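Local coordinates for protein Methylcobalamin\: coenzyme M methyltransferase (Methanosarcina mazei, PDB 4AY7) that probably transfers the methyl group of methylcobalamin, or of a methylated corrinoid protein, to coenzyme M in methanogenesis, using a zinc ion, at residues I306-A310 with A338-A342. Residue numbers count along the deposited sequence, not the author numbering.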
ATOM      1  N   ILE A 306      14.500 -12.442  11.330  1.00 23.38           N
ATOM      2  CA  ILE A 306      13.235 -12.288  10.604  1.00 22.02           C
ATOM      3  C   ILE A 306      12.242 -13.326  11.147  1.00 22.68           C
ATOM      4  O   ILE A 306      11.101 -12.956  11.473  1.00 21.14           O
ATOM      5  CB  ILE A 306      13.420 -12.404   9.098  1.00 21.22           C
ATOM      6  CG1 ILE A 306      14.336 -11.281   8.615  1.00 21.15           C
ATOM      7  CG2 ILE A 306      12.099 -12.511   8.307  1.00 19.99           C
ATOM      8  CD1 ILE A 306      14.939 -11.518   7.194  1.00 21.06           C
ATOM      9  N   LYS A 307      12.658 -14.577  11.294  1.00 23.58           N
ATOM     10  CA  LYS A 307      11.717 -15.638  11.768  1.00 24.69           C
ATOM     11  C   LYS A 307      11.273 -15.383  13.200  1.00 24.23           C
ATOM     12  O   LYS A 307      10.090 -15.493  13.490  1.00 23.33           O
ATOM     13  CB  LYS A 307      12.239 -17.056  11.597  1.00 26.31           C
ATOM     14  CG  LYS A 307      12.517 -17.425  10.138  1.00 27.66           C
ATOM     15  CD  LYS A 307      12.483 -18.928   9.864  1.00 29.65           C
ATOM     16  CE  LYS A 307      13.635 -19.649  10.467  1.00 32.23           C
ATOM     17  NZ  LYS A 307      13.689 -21.154  10.208  1.00 34.56           N
ATOM     18  N   ALA A 308      12.194 -14.960  14.040  1.00 24.17           N
ATOM     19  CA  ALA A 308      11.873 -14.620  15.403  1.00 24.81           C
ATOM     20  C   ALA A 308      10.819 -13.481  15.529  1.00 24.00           C
ATOM     21  O   ALA A 308       9.856 -13.578  16.325  1.00 23.33           O
ATOM     22  CB  ALA A 308      13.121 -14.290  16.200  1.00 25.31           C
ATOM     23  N   GLU A 309      10.985 -12.417  14.769  1.00 24.61           N
ATOM     24  CA  GLU A 309      10.088 -11.268  14.835  1.00 24.26           C
ATOM     25  C   GLU A 309       8.775 -11.593  14.172  1.00 22.87           C
ATOM     26  O   GLU A 309       7.759 -11.101  14.630  1.00 22.57           O
ATOM     27  CB  GLU A 309      10.753 -10.007  14.224  1.00 26.55           C
ATOM     28  CG  GLU A 309      11.922  -9.581  15.131  1.00 29.00           C
ATOM     29  CD  GLU A 309      12.740  -8.415  14.542  1.00 32.13           C
ATOM     30  OE1 GLU A 309      12.246  -7.750  13.579  1.00 31.32           O
ATOM     31  OE2 GLU A 309      13.899  -8.187  15.043  1.00 34.50           O
ATOM     32  N   ALA A 310       8.791 -12.421  13.117  1.00 21.91           N
ATOM     33  CA  ALA A 310       7.573 -12.978  12.501  1.00 21.68           C
ATOM     34  C   ALA A 310       6.741 -13.767  13.499  1.00 22.05           C
ATOM     35  O   ALA A 310       5.505 -13.536  13.716  1.00 21.37           O
ATOM     36  CB  ALA A 310       7.907 -13.864  11.308  1.00 21.45           C
ATOM     37  N   ALA A 338      12.121 -16.066   4.361  1.00 25.26           N
ATOM     38  CA  ALA A 338      12.168 -16.301   5.795  1.00 25.15           C
ATOM     39  C   ALA A 338      10.848 -15.906   6.406  1.00 25.18           C
ATOM     40  O   ALA A 338      10.449 -16.505   7.373  1.00 25.84           O
ATOM     41  CB  ALA A 338      13.322 -15.565   6.459  1.00 24.86           C
ATOM     42  N   LEU A 339      10.132 -14.916   5.878  1.00 24.04           N
ATOM     43  CA  LEU A 339       8.762 -14.658   6.375  1.00 25.06           C
ATOM     44  C   LEU A 339       7.781 -15.798   6.260  1.00 23.90           C
ATOM     45  O   LEU A 339       7.008 -16.117   7.178  1.00 24.71           O
ATOM     46  CB  LEU A 339       8.101 -13.480   5.620  1.00 24.73           C
ATOM     47  CG  LEU A 339       8.365 -12.064   6.072  1.00 25.88           C
ATOM     48  CD1 LEU A 339       7.537 -11.056   5.216  1.00 25.64           C
ATOM     49  CD2 LEU A 339       8.150 -11.942   7.575  1.00 24.27           C
ATOM     50  N   VAL A 340       7.758 -16.376   5.095  1.00 23.69           N
ATOM     51  CA  VAL A 340       6.903 -17.452   4.736  1.00 25.04           C
ATOM     52  C   VAL A 340       7.273 -18.657   5.567  1.00 27.18           C
ATOM     53  O   VAL A 340       6.375 -19.318   6.163  1.00 27.25           O
ATOM     54  CB  VAL A 340       7.028 -17.804   3.234  1.00 26.62           C
ATOM     55  CG1 VAL A 340       6.159 -19.027   2.951  1.00 28.30           C
ATOM     56  CG2 VAL A 340       6.676 -16.568   2.384  1.00 26.31           C
ATOM     57  N   ALA A 341       8.582 -18.925   5.701  1.00 26.67           N
ATOM     58  CA  ALA A 341       9.034 -20.044   6.537  1.00 25.71           C
ATOM     59  C   ALA A 341       8.575 -19.888   8.020  1.00 25.03           C
ATOM     60  O   ALA A 341       8.086 -20.815   8.588  1.00 24.86           O
ATOM     61  CB  ALA A 341      10.567 -20.234   6.440  1.00 26.25           C
ATOM     62  N   ALA A 342       8.681 -18.693   8.590  1.00 24.13           N
ATOM     63  CA  ALA A 342       8.199 -18.453   9.942  1.00 24.19           C
ATOM     64  C   ALA A 342       6.700 -18.792  10.096  1.00 23.84           C
ATOM     65  O   ALA A 342       6.225 -19.307  11.117  1.00 23.24           O
ATOM     66  CB  ALA A 342       8.502 -17.014  10.333  1.00 23.64           C
TER
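Small apolar side chains dominate the meeting of 306-310 with 338-342, two helical segments whose axes approach to 8.5 Å. The tightest touch is between two methyls, Ala310 CB and Ala342 CB, 3.4 Å apart; both CA-to-CB bonds point at the opposing helix. One turn back on each segment, Ile306 CG2 lies 3.8 Å from Ala338 CB. Leu339, although its CA-to-CB bond points away, bends its CD2 back to within 4.1 Å of Ile306 CG2 and 4.2 Å of Ala310 CB, so that one leucine methyl bridges two successive turns of the facing helix. With alanines at 310, 338 and 342, backbone comes close to backbone: Lys307 CA and Ala342 CA are 4.9 Å apart, and Lys307 CA is 3.8 Å from Ala342 CB.

In the TIM barrel of this URO-D family enzyme, helices 303-315 and 333-346 flank strand 320-323, the last of the parallel sheet, and the segments cross at -47°, both running broadly the same way. Ala310 also rests on Leu321 of that strand and Leu339 on its Pro323, while Leu298 of helix 294-298 touches both Ile306 and Leu339. The side chain of Leu339 is about 11 Å from that of the zinc ligand Cys325.

Lys307 lays the aliphatic part of its side chain against the turn Ala338–Ala342. Its CG passes 3.6 Å from Ala338 O, a van der Waals contact, and its CD sits 4.1 Å from Ala341 CB. The side chain extends across the helix, and NZ forms a salt bridge with Glu345 OE2, further along helix 333-346.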